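Local coordinates for protein fluvirucin B1 DH domain from module 1 (Actinomadura vulgaris, PDB 6OBV) that probably dehydrates the beta-hydroxyacyl intermediate of the first extension module in the polyketide synthase that builds fluvirucin B1, at residues A133-T138 against W143-A148; G190-G195 against E214-E219; L300-G303 against S307-R310; L30-V35 against A42-P47. All coordinates share one frame; numbering follows the deposited sequence.

Along the chain the contacts follow one another in the order interaction 4, interaction 1, interaction 2, interaction 3, and none touches another. Interactions 4 and 1 are hairpins of one antiparallel sheet system, their centres about 19 Å apart, and both meet the second subunit. Interaction 2 lies about 25 Å between centres from interaction 1 and joins the loop after strand 187-189 to helix 214-218. Interaction 3 belongs to the C-terminal tail beyond strand 288-299, about 42 Å between centres from interaction 4. Interactions 4 and 1 thus contribute to the dimer contact, whereas interactions 2 and 3 touch no other chain of the assembly; the domain probably has the double-hotdog fold of polyketide synthase dehydratases.

Interaction 1. Residues A133-T138 against W143-A148; sequences AVHART and WTRHAA
Val134 and Ala147 form a hydrogen-bonded antiparallel pair where strand segments 133-137 and 144-148, their axes approaching to 4.6 Å at an angle of 143°, build a beta hairpin. Val134 N donates to Ala147 O at 2.9 Å, but Val134 O takes the amide of His146, so two residues face one in a classic beta bulge. Past it, Ala136 and Thr144 are bonded in both directions.

On the face that carries His135, Arg145 sends its CG over the imidazole, 3.8 Å from the ring centroid, in a CH-pi contact. A bend along this arginine leads its NE to a salt bridge with Glu104. Arg137 lies across Trp143: chi1 of 65° sets CG between the backbone N and the carbonyl carbon, and the extended chain runs over the indole. Its CG stands 3.7 Å from the centroid of the six-membered ring, while Trp143 NE1 sits over the centre of the guanidinium, whose plane is turned 20° from the ring. Gln116 of this chain accepts from NE, and Glu45 of the second subunit forms a salt bridge with NH1.

On the other face, Val134 CB meets Ala147 CB at 4.1 Å, and both side chains pack on Phe82. Ala136 CB touches the edge of the His146 ring, 3.5 Å from CD2. His146 ND1 is bonded to Ala105 O, and a water bonded to NE2 donates a weak bond to Ala136 O.

Val134 and Ala147 thus turn to helix 79-92, beside the bonded His146, while Trp143, Gln116 and the second subunit's Glu45 together fix the charged group of Arg137.

Interaction 2. Residues G190-G195 against E214-E219; sequences GPAFQG and EREAAE
Ala192 meets Glu216 by van der Waals contact. Its methyl group points at helix 214-218 and rests against the carboxylate, with CB 3.5 Å from both Glu216 OE1 and CD. The same methyl lies at the edge of the Arg215 guanidinium, near its plane, 4.0 Å from NH2.

The salt bridge lies within the helix. Arg215 grips Glu216 side-on, with NE 2.9 Å and NH2 3.0 Å from the single oxygen OE2, which they approach on its syn side and from opposite faces of the carboxylate plane. A bend at chi2 (68°) curls Glu216 back so that its acid group can take up both donors. A second, weak and long ion pair links Arg215 to Asp68, which also accepts a hydrogen bond from the amide of Ala192.

The other carboxylate oxygen is tied by solvent: one water donates to Ala192 O at 2.8 Å and to Glu216 OE1 at 3.0 Å, bridging the segments. With two arginine donors on one oxygen and a water on the other, the buried acid is probably ionised.

Segment 190-195 holds the end of the GYxYGPxF sequence motif of polyketide synthase dehydratases, here GPAF, in a short 3-10 turn after strand 187-189. The Phe193 ring meets the His69 ring and packs on Asp231, which is consistent with a motif that lines the active-site region of the double-hotdog fold and which helix 214-218 touches through Ala192.

Interaction 3. Residues L300-G303 against S307-R310; sequences LPAG and SRPR
The guanidinium of Arg308 presents one face to the backbone of Ala302 and Gly303. Gly303 CA sits over its centre, 4.1 Å above the plane, and the Ala302 carbonyl oxygen lies over the same face, 3.6 Å from NE. Because that oxygen stands above the group and not in line with an N-H, the approach is a contact over the face and not a hydrogen bond, perhaps helped by the attraction between a positive charge and a carbonyl dipole. A chi4 of 83° turns the guanidinium across the direction of its own extended chain, which lets it lie over the peptide.

Nearer the main chain, Arg308 CG packs 3.5 Å from Gly303 N and 3.9 Å from Ala302 CB. Ala302 and Gly303 have the backbone angles of the two central positions of a type II beta turn, the glycine with phi of 84°, and this turn follows the end of strand 288-299. From Ser307 on, the tail has polyproline II angles and passes the turn at a steep angle; the two segments form no strand pair.

In place of a direct backbone bond, a water takes the Gly303 amide at 2.9 Å and donates to Ser307 O at the same distance. Leu300, at the root of the turn, packs on Val246 and Leu305. Several residues of both segments, Ala302 and Arg308 among them, also touch crystal neighbours, so the packing of the crystal may help to set this surface conformation.

Interaction 4. Residues L30-V35 against A42-P47; sequences LGQAAV and AAVELP
Gln32 and Val35 reach segment 42-47 because each swings a branch to the side of its backbone N. In Gln32, chi1 of -39° puts CG anti to the carbonyl carbon, and the extended chain then carries OE1 to Ala42 CB, 3.3 Å away, and across Val44 CG2, 3.6 Å from OE1. Val35, with chi1 of 179°, has CG2 in the same anti position, 3.5 Å from Ala43 N and 3.7 Å from Ala43 CB.

Between them runs a short antiparallel hairpin. Ala33 and Ala43 are its hydrogen-bonded pair: Ala33 N donates to Ala43 O at 3.2 Å, and Ala43 N returns a nearly straight bond to Ala33 O at 2.9 Å. Strand 33-34 is entered from helix 26-29 through a Schellman motif at Gly31, whose positive phi ends the helix. Strand 33-34 is an outermost strand within this chain, and strand 40-45 pairs on its other side with strand 52-58.

The polar end of Gln32 belongs to the dimer: its NE2 bonds to Gln32 OE1 and Thr55 OG1 of the second subunit. Gly31 O and Glu45 O accept from Gln116 and Gln118 of that subunit, while Val35 and Ala43 pack on helix 79-92 of their own chain.

Interaction 1. Residues A133-T138 against W143-A148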
loop_
_atom_site.group_PDB
_atom_site.type_symbol
_atom_site.label_atom_id
_atom_site.label_comp_id
_atom_site.label_asym_id
_atom_site.label_seq_id
_atom_site.Cartn_x
_atom_site.Cartn_y
_atom_site.Cartn_z
ATOM N N ALA A 133 -10.160 -3.563 9.051
ATOM C CA ALA A 133 -9.422 -3.141 10.232
ATOM C C ALA A 133 -8.835 -1.769 9.940
ATOM O O ALA A 133 -8.486 -1.482 8.797
ATOM C CB ALA A 133 -8.316 -4.152 10.600
ATOM N N VAL A 134 -8.772 -0.901 10.956
ATOM C CA VAL A 134 -8.126 0.410 10.830
ATOM C C VAL A 134 -6.947 0.455 11.799
ATOM O O VAL A 134 -7.121 0.236 13.003
ATOM C CB VAL A 134 -9.092 1.578 11.103
ATOM C CG1 VAL A 134 -8.395 2.922 10.838
ATOM C CG2 VAL A 134 -10.337 1.496 10.231
ATOM N N HIS A 135 -5.751 0.725 11.272
ATOM C CA HIS A 135 -4.523 0.921 12.032
ATOM C C HIS A 135 -4.044 2.366 11.901
ATOM O O HIS A 135 -4.335 3.054 10.923
ATOM C CB HIS A 135 -3.418 -0.030 11.547
ATOM C CG HIS A 135 -3.697 -1.472 11.834
ATOM N ND1 HIS A 135 -4.563 -2.231 11.073
ATOM C CD2 HIS A 135 -3.239 -2.289 12.811
ATOM C CE1 HIS A 135 -4.617 -3.454 11.561
ATOM N NE2 HIS A 135 -3.822 -3.517 12.616
ATOM N N ALA A 136 -3.281 2.822 12.890
ATOM C CA ALA A 136 -2.763 4.179 12.845
ATOM C C ALA A 136 -1.452 4.239 13.599
ATOM O O ALA A 136 -1.169 3.414 14.478
ATOM C CB ALA A 136 -3.763 5.193 13.434
ATOM N N ARG A 137 -0.642 5.231 13.240
ATOM C CA ARG A 137 0.582 5.488 13.985
ATOM C C ARG A 137 1.057 6.896 13.676
ATOM O O ARG A 137 0.682 7.491 12.659
ATOM C CB ARG A 137 1.671 4.470 13.641
ATOM C CG ARG A 137 2.141 4.560 12.219
ATOM C CD ARG A 137 3.549 4.038 12.089
ATOM N NE ARG A 137 3.994 4.035 10.699
ATOM C CZ ARG A 137 4.957 3.248 10.226
ATOM N NH1 ARG A 137 5.574 2.398 11.035
ATOM N NH2 ARG A 137 5.298 3.303 8.942
ATOM N N THR A 138 1.863 7.435 14.592
ATOM C CA THR A 138 2.506 8.729 14.421
ATOM C C THR A 138 4.004 8.533 14.516
ATOM O O THR A 138 4.478 7.718 15.317
ATOM C CB THR A 138 2.071 9.750 15.480
ATOM O OG1 THR A 138 2.610 9.376 16.752
ATOM C CG2 THR A 138 0.580 9.802 15.590
ATOM N N TRP A 143 2.361 0.581 14.707
ATOM C CA TRP A 143 0.945 0.624 14.381
ATOM C C TRP A 143 0.104 0.103 15.539
ATOM O O TRP A 143 0.467 -0.866 16.219
ATOM C CB TRP A 143 0.652 -0.213 13.137
ATOM C CG TRP A 143 1.275 0.270 11.866
ATOM C CD1 TRP A 143 2.438 -0.161 11.316
ATOM C CD2 TRP A 143 0.753 1.265 10.974
ATOM N NE1 TRP A 143 2.677 0.501 10.139
ATOM C CE2 TRP A 143 1.653 1.379 9.905
ATOM C CE3 TRP A 143 -0.387 2.065 10.980
ATOM C CZ2 TRP A 143 1.458 2.270 8.856
ATOM C CZ3 TRP A 143 -0.594 2.946 9.927
ATOM C CH2 TRP A 143 0.329 3.042 8.881
ATOM N N THR A 144 -1.031 0.756 15.752
ATOM C CA THR A 144 -2.039 0.333 16.713
ATOM C C THR A 144 -3.329 0.101 15.952
ATOM O O THR A 144 -3.722 0.937 15.129
ATOM C CB THR A 144 -2.247 1.391 17.797
ATOM O OG1 THR A 144 -1.015 1.589 18.490
ATOM C CG2 THR A 144 -3.341 0.967 18.804
ATOM N N ARG A 145 -3.977 -1.032 16.211
ATOM C CA ARG A 145 -5.293 -1.281 15.654
ATOM C C ARG A 145 -6.358 -0.562 16.479
ATOM O O ARG A 145 -6.435 -0.735 17.693
ATOM C CB ARG A 145 -5.581 -2.783 15.598
ATOM C CG ARG A 145 -6.679 -3.113 14.590
ATOM C CD ARG A 145 -6.918 -4.595 14.455
ATOM N NE ARG A 145 -7.380 -5.201 15.694
ATOM C CZ ARG A 145 -7.815 -6.453 15.784
ATOM N NH1 ARG A 145 -7.849 -7.228 14.704
ATOM N NH2 ARG A 145 -8.218 -6.930 16.951
ATOM N N HIS A 146 -7.168 0.261 15.815
ATOM C CA HIS A 146 -8.175 1.060 16.502
ATOM C C HIS A 146 -9.596 0.584 16.264
ATOM O O HIS A 146 -10.493 0.961 17.022
ATOM C CB HIS A 146 -8.058 2.535 16.071
ATOM C CG HIS A 146 -6.781 3.187 16.519
ATOM N ND1 HIS A 146 -6.544 3.525 17.831
ATOM C CD2 HIS A 146 -5.663 3.537 15.834
ATOM C CE1 HIS A 146 -5.343 4.066 17.936
ATOM N NE2 HIS A 146 -4.788 4.082 16.735
ATOM N N ALA A 147 -9.824 -0.231 15.243
ATOM C CA ALA A 147 -11.175 -0.575 14.825
ATOM C C ALA A 147 -11.082 -1.847 14.003
ATOM O O ALA A 147 -10.144 -2.019 13.218
ATOM C CB ALA A 147 -11.813 0.552 13.999
ATOM N N ALA A 148 -12.030 -2.746 14.208
ATOM C CA ALA A 148 -12.067 -3.981 13.443
ATOM C C ALA A 148 -13.519 -4.359 13.254
ATOM O O ALA A 148 -14.330 -4.193 14.172
ATOM C CB ALA A 148 -11.321 -5.118 14.146
HETATM O O HOH W 1 -2.184 5.115 16.814
#

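Interaction 2. Residues G190-G195 against E214-E219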
loop_
_atom_site.group_PDB
_atom_site.type_symbol
_atom_site.label_atom_id
_atom_site.label_comp_id
_atom_site.label_asym_id
_atom_site.label_seq_id
_atom_site.Cartn_x
_atom_site.Cartn_y
_atom_site.Cartn_z
ATOM N N GLY A 190 -15.443 21.007 20.657
ATOM C CA GLY A 190 -15.157 22.311 20.129
ATOM C C GLY A 190 -16.153 22.707 19.045
ATOM O O GLY A 190 -17.073 21.946 18.700
ATOM N N PRO A 191 -15.951 23.906 18.470
ATOM C CA PRO A 191 -16.937 24.458 17.513
ATOM C C PRO A 191 -17.340 23.528 16.369
ATOM O O PRO A 191 -18.531 23.460 16.031
ATOM C CB PRO A 191 -16.229 25.711 16.985
ATOM C CG PRO A 191 -15.279 26.101 18.086
ATOM C CD PRO A 191 -14.808 24.813 18.685
ATOM N N ALA A 192 -16.394 22.809 15.758
ATOM C CA ALA A 192 -16.738 21.963 14.616
ATOM C C ALA A 192 -17.676 20.816 14.984
ATOM O O ALA A 192 -18.373 20.291 14.103
ATOM C CB ALA A 192 -15.466 21.393 13.978
ATOM N N PHE A 193 -17.706 20.417 16.255
ATOM C CA PHE A 193 -18.513 19.298 16.715
ATOM C C PHE A 193 -19.766 19.728 17.452
ATOM O O PHE A 193 -20.460 18.875 18.003
ATOM C CB PHE A 193 -17.668 18.381 17.601
ATOM C CG PHE A 193 -16.866 17.408 16.808
ATOM C CD1 PHE A 193 -17.310 16.111 16.625
ATOM C CD2 PHE A 193 -15.707 17.819 16.160
ATOM C CE1 PHE A 193 -16.591 15.228 15.842
ATOM C CE2 PHE A 193 -14.963 16.928 15.382
ATOM C CZ PHE A 193 -15.414 15.637 15.218
ATOM N N GLN A 194 -20.071 21.020 17.471
ATOM C CA GLN A 194 -21.292 21.516 18.118
ATOM C C GLN A 194 -22.438 21.658 17.124
ATOM O O GLN A 194 -23.124 22.671 17.098
ATOM C CB GLN A 194 -21.009 22.842 18.809
ATOM C CG GLN A 194 -20.050 22.724 19.999
ATOM C CD GLN A 194 -19.590 24.074 20.515
ATOM O OE1 GLN A 194 -20.125 25.114 20.132
ATOM N NE2 GLN A 194 -18.581 24.062 21.377
ATOM N N GLY A 195 -22.691 20.611 16.332
ATOM C CA GLY A 195 -23.651 20.689 15.245
ATOM C C GLY A 195 -25.114 20.537 15.609
ATOM O O GLY A 195 -25.958 20.745 14.739
ATOM N N GLU A 214 -19.463 26.412 8.842
ATOM C CA GLU A 214 -19.123 26.709 7.455
ATOM C C GLU A 214 -17.790 26.076 7.058
ATOM O O GLU A 214 -17.653 25.572 5.935
ATOM C CB GLU A 214 -19.130 28.220 7.223
ATOM C CG GLU A 214 -20.535 28.734 6.852
ATOM C CD GLU A 214 -20.642 30.249 6.763
ATOM O OE1 GLU A 214 -20.818 30.888 7.825
ATOM O OE2 GLU A 214 -20.575 30.801 5.634
ATOM N N ARG A 215 -16.816 26.028 7.979
ATOM C CA ARG A 215 -15.506 25.478 7.619
ATOM C C ARG A 215 -15.607 24.011 7.218
ATOM O O ARG A 215 -14.976 23.583 6.244
ATOM C CB ARG A 215 -14.501 25.640 8.765
ATOM C CG ARG A 215 -13.031 25.462 8.326
ATOM C CD ARG A 215 -12.064 25.561 9.507
ATOM N NE ARG A 215 -12.477 24.634 10.556
ATOM C CZ ARG A 215 -11.961 24.585 11.780
ATOM N NH1 ARG A 215 -10.991 25.417 12.138
ATOM N NH2 ARG A 215 -12.424 23.692 12.647
ATOM N N GLU A 216 -16.399 23.230 7.950
ATOM C CA GLU A 216 -16.579 21.816 7.633
ATOM C C GLU A 216 -17.585 21.608 6.505
ATOM O O GLU A 216 -17.471 20.629 5.750
ATOM C CB GLU A 216 -17.028 21.052 8.885
ATOM C CG GLU A 216 -15.903 20.790 9.885
ATOM C CD GLU A 216 -15.402 22.051 10.541
ATOM O OE1 GLU A 216 -16.257 22.862 10.940
ATOM O OE2 GLU A 216 -14.161 22.236 10.638
ATOM N N ALA A 217 -18.574 22.503 6.380
ATOM C CA ALA A 217 -19.516 22.421 5.269
ATOM C C ALA A 217 -18.815 22.541 3.924
ATOM O O ALA A 217 -19.251 21.931 2.942
ATOM C CB ALA A 217 -20.584 23.510 5.398
ATOM N N ALA A 218 -17.728 23.320 3.859
ATOM C CA ALA A 218 -17.015 23.501 2.600
ATOM C C ALA A 218 -16.332 22.221 2.136
ATOM O O ALA A 218 -16.171 22.011 0.930
ATOM C CB ALA A 218 -15.979 24.613 2.737
ATOM N N GLU A 219 -15.899 21.371 3.061
ATOM C CA GLU A 219 -15.208 20.142 2.705
ATOM C C GLU A 219 -16.096 18.912 2.867
ATOM O O GLU A 219 -15.605 17.788 2.758
ATOM C CB GLU A 219 -13.916 19.996 3.531
ATOM C CG GLU A 219 -14.090 20.159 5.052
ATOM C CD GLU A 219 -13.133 19.292 5.896
ATOM O OE1 GLU A 219 -12.324 18.511 5.334
ATOM O OE2 GLU A 219 -13.209 19.375 7.142
HETATM O O HOH W 2 -18.802 21.537 11.628
#

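Interaction 3. Residues L300-G303 against S307-R310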
loop_
_atom_site.group_PDB
_atom_site.type_symbol
_atom_site.label_atom_id
_atom_site.label_comp_id
_atom_site.label_asym_id
_atom_site.label_seq_id
_atom_site.Cartn_x
_atom_site.Cartn_y
_atom_site.Cartn_z
ATOM N N LEU A 300 -16.583 6.144 29.759
ATOM C CA LEU A 300 -15.145 6.344 29.851
ATOM C C LEU A 300 -14.709 6.295 31.303
ATOM O O LEU A 300 -15.260 7.032 32.128
ATOM C CB LEU A 300 -14.747 7.677 29.260
ATOM C CG LEU A 300 -14.146 7.591 27.866
ATOM C CD1 LEU A 300 -13.744 8.986 27.440
ATOM C CD2 LEU A 300 -12.962 6.595 27.805
ATOM N N PRO A 301 -13.738 5.463 31.660
ATOM C CA PRO A 301 -13.246 5.469 33.037
ATOM C C PRO A 301 -12.566 6.794 33.352
ATOM O O PRO A 301 -11.753 7.298 32.572
ATOM C CB PRO A 301 -12.264 4.293 33.058
ATOM C CG PRO A 301 -11.803 4.170 31.647
ATOM C CD PRO A 301 -13.007 4.503 30.818
ATOM N N ALA A 302 -12.952 7.386 34.478
ATOM C CA ALA A 302 -12.224 8.533 34.995
ATOM C C ALA A 302 -10.741 8.191 35.106
ATOM O O ALA A 302 -10.370 7.147 35.655
ATOM C CB ALA A 302 -12.782 8.943 36.360
ATOM N N GLY A 303 -9.897 9.057 34.551
ATOM C CA GLY A 303 -8.465 8.869 34.596
ATOM C C GLY A 303 -7.900 7.976 33.516
ATOM O O GLY A 303 -6.684 7.739 33.503
ATOM N N SER A 307 -6.695 13.171 32.624
ATOM C CA SER A 307 -6.580 13.107 34.072
ATOM C C SER A 307 -7.961 13.188 34.721
ATOM O O SER A 307 -8.933 13.693 34.141
ATOM C CB SER A 307 -5.700 14.234 34.586
ATOM O OG SER A 307 -4.663 14.460 33.659
ATOM N N ARG A 308 -8.054 12.635 35.924
ATOM C CA ARG A 308 -9.245 12.838 36.724
ATOM C C ARG A 308 -9.342 14.306 37.139
ATOM O O ARG A 308 -8.321 14.977 37.323
ATOM C CB ARG A 308 -9.217 11.960 37.977
ATOM C CG ARG A 308 -9.422 10.492 37.737
ATOM C CD ARG A 308 -9.256 9.741 39.039
ATOM N NE ARG A 308 -9.101 8.304 38.841
ATOM C CZ ARG A 308 -7.951 7.709 38.543
ATOM N NH1 ARG A 308 -6.843 8.428 38.397
ATOM N NH2 ARG A 308 -7.909 6.400 38.381
ATOM N N PRO A 309 -10.558 14.826 37.292
ATOM C CA PRO A 309 -10.717 16.148 37.906
ATOM C C PRO A 309 -10.199 16.131 39.334
ATOM O O PRO A 309 -10.105 15.083 39.974
ATOM C CB PRO A 309 -12.236 16.377 37.878
ATOM C CG PRO A 309 -12.820 14.986 37.821
ATOM C CD PRO A 309 -11.852 14.209 36.960
ATOM N N ARG A 310 -9.862 17.315 39.834
ATOM C CA ARG A 310 -9.464 17.457 41.225
ATOM C C ARG A 310 -10.694 17.474 42.117
ATOM O O ARG A 310 -11.690 18.132 41.817
ATOM C CB ARG A 310 -8.662 18.735 41.426
ATOM C CG ARG A 310 -7.570 18.952 40.373
ATOM C CD ARG A 310 -6.531 17.860 40.459
ATOM N NE ARG A 310 -5.931 17.790 41.794
ATOM C CZ ARG A 310 -5.087 16.834 42.188
ATOM N NH1 ARG A 310 -4.731 15.857 41.360
ATOM N NH2 ARG A 310 -4.602 16.849 43.414
HETATM O O HOH W 3 -10.909 11.661 33.635
#

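Interaction 4. Residues L30-V35 against A42-P47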
loop_
_atom_site.group_PDB
_atom_site.type_symbol
_atom_site.label_atom_id
_atom_site.label_comp_id
_atom_site.label_asym_id
_atom_site.label_seq_id
_atom_site.Cartn_x
_atom_site.Cartn_y
_atom_site.Cartn_z
ATOM N N LEU A 30 3.067 6.023 -8.408
ATOM C CA LEU A 30 3.689 5.031 -7.543
ATOM C C LEU A 30 3.262 3.599 -7.870
ATOM O O LEU A 30 3.677 2.671 -7.173
ATOM C CB LEU A 30 3.373 5.364 -6.077
ATOM C CG LEU A 30 3.895 6.745 -5.643
ATOM C CD1 LEU A 30 3.343 7.148 -4.292
ATOM C CD2 LEU A 30 5.427 6.800 -5.654
ATOM N N GLY A 31 2.448 3.397 -8.899
ATOM C CA GLY A 31 2.009 2.061 -9.249
ATOM C C GLY A 31 0.800 1.597 -8.487
ATOM O O GLY A 31 0.499 0.400 -8.482
ATOM N N GLN A 32 0.108 2.512 -7.826
ATOM C CA GLN A 32 -1.087 2.244 -7.046
ATOM C C GLN A 32 -2.280 2.926 -7.712
ATOM O O GLN A 32 -2.169 3.507 -8.792
ATOM C CB GLN A 32 -0.892 2.728 -5.605
ATOM C CG GLN A 32 0.519 2.466 -5.072
ATOM C CD GLN A 32 0.752 3.087 -3.710
ATOM O OE1 GLN A 32 -0.143 3.729 -3.144
ATOM N NE2 GLN A 32 1.956 2.901 -3.173
ATOM N N ALA A 33 -3.434 2.855 -7.055
ATOM C CA ALA A 33 -4.641 3.518 -7.527
ATOM C C ALA A 33 -4.923 4.726 -6.644
ATOM O O ALA A 33 -4.690 4.688 -5.434
ATOM C CB ALA A 33 -5.844 2.559 -7.518
ATOM N N ALA A 34 -5.412 5.804 -7.240
ATOM C CA ALA A 34 -5.728 6.956 -6.413
ATOM C C ALA A 34 -7.098 6.764 -5.778
ATOM O O ALA A 34 -7.977 6.109 -6.345
ATOM C CB ALA A 34 -5.683 8.243 -7.233
ATOM N N VAL A 35 -7.260 7.306 -4.571
ATOM C CA VAL A 35 -8.544 7.370 -3.879
ATOM C C VAL A 35 -8.842 8.837 -3.624
ATOM O O VAL A 35 -8.015 9.544 -3.031
ATOM C CB VAL A 35 -8.537 6.594 -2.546
ATOM C CG1 VAL A 35 -9.895 6.710 -1.848
ATOM C CG2 VAL A 35 -8.152 5.129 -2.745
ATOM N N ALA A 42 -4.832 6.538 -1.324
ATOM C CA ALA A 42 -4.266 5.470 -2.147
ATOM C C ALA A 42 -4.911 4.125 -1.838
ATOM O O ALA A 42 -5.199 3.818 -0.680
ATOM C CB ALA A 42 -2.748 5.374 -1.950
ATOM N N ALA A 43 -5.131 3.318 -2.879
ATOM C CA ALA A 43 -5.582 1.936 -2.714
ATOM C C ALA A 43 -4.517 1.004 -3.266
ATOM O O ALA A 43 -4.134 1.115 -4.435
ATOM C CB ALA A 43 -6.920 1.683 -3.417
ATOM N N VAL A 44 -4.019 0.109 -2.431
ATOM C CA VAL A 44 -3.029 -0.866 -2.861
ATOM C C VAL A 44 -3.728 -2.220 -2.871
ATOM O O VAL A 44 -3.995 -2.808 -1.818
ATOM C CB VAL A 44 -1.786 -0.867 -1.964
ATOM C CG1 VAL A 44 -0.813 -1.942 -2.416
ATOM C CG2 VAL A 44 -1.106 0.506 -1.989
ATOM N N GLU A 45 -4.076 -2.700 -4.060
ATOM C CA GLU A 45 -4.499 -4.086 -4.198
ATOM C C GLU A 45 -3.352 -5.010 -3.821
ATOM O O GLU A 45 -2.207 -4.794 -4.226
ATOM C CB GLU A 45 -4.921 -4.365 -5.630
ATOM C CG GLU A 45 -6.295 -3.855 -6.006
ATOM C CD GLU A 45 -6.917 -4.664 -7.126
ATOM O OE1 GLU A 45 -6.541 -5.847 -7.295
ATOM O OE2 GLU A 45 -7.786 -4.117 -7.835
ATOM N N LEU A 46 -3.654 -6.053 -3.051
ATOM C CA LEU A 46 -2.638 -7.019 -2.645
ATOM C C LEU A 46 -2.832 -8.323 -3.399
ATOM O O LEU A 46 -3.481 -9.251 -2.893
ATOM C CB LEU A 46 -2.687 -7.256 -1.138
ATOM C CG LEU A 46 -2.340 -5.982 -0.394
ATOM C CD1 LEU A 46 -2.441 -6.177 1.112
ATOM C CD2 LEU A 46 -0.945 -5.558 -0.819
ATOM N N PRO A 47 -2.289 -8.453 -4.606
ATOM C CA PRO A 47 -2.347 -9.735 -5.294
ATOM C C PRO A 47 -1.560 -10.772 -4.517
ATOM O O PRO A 47 -0.658 -10.451 -3.737
ATOM C CB PRO A 47 -1.697 -9.445 -6.647
ATOM C CG PRO A 47 -0.727 -8.372 -6.342
ATOM C CD PRO A 47 -1.406 -7.509 -5.305
#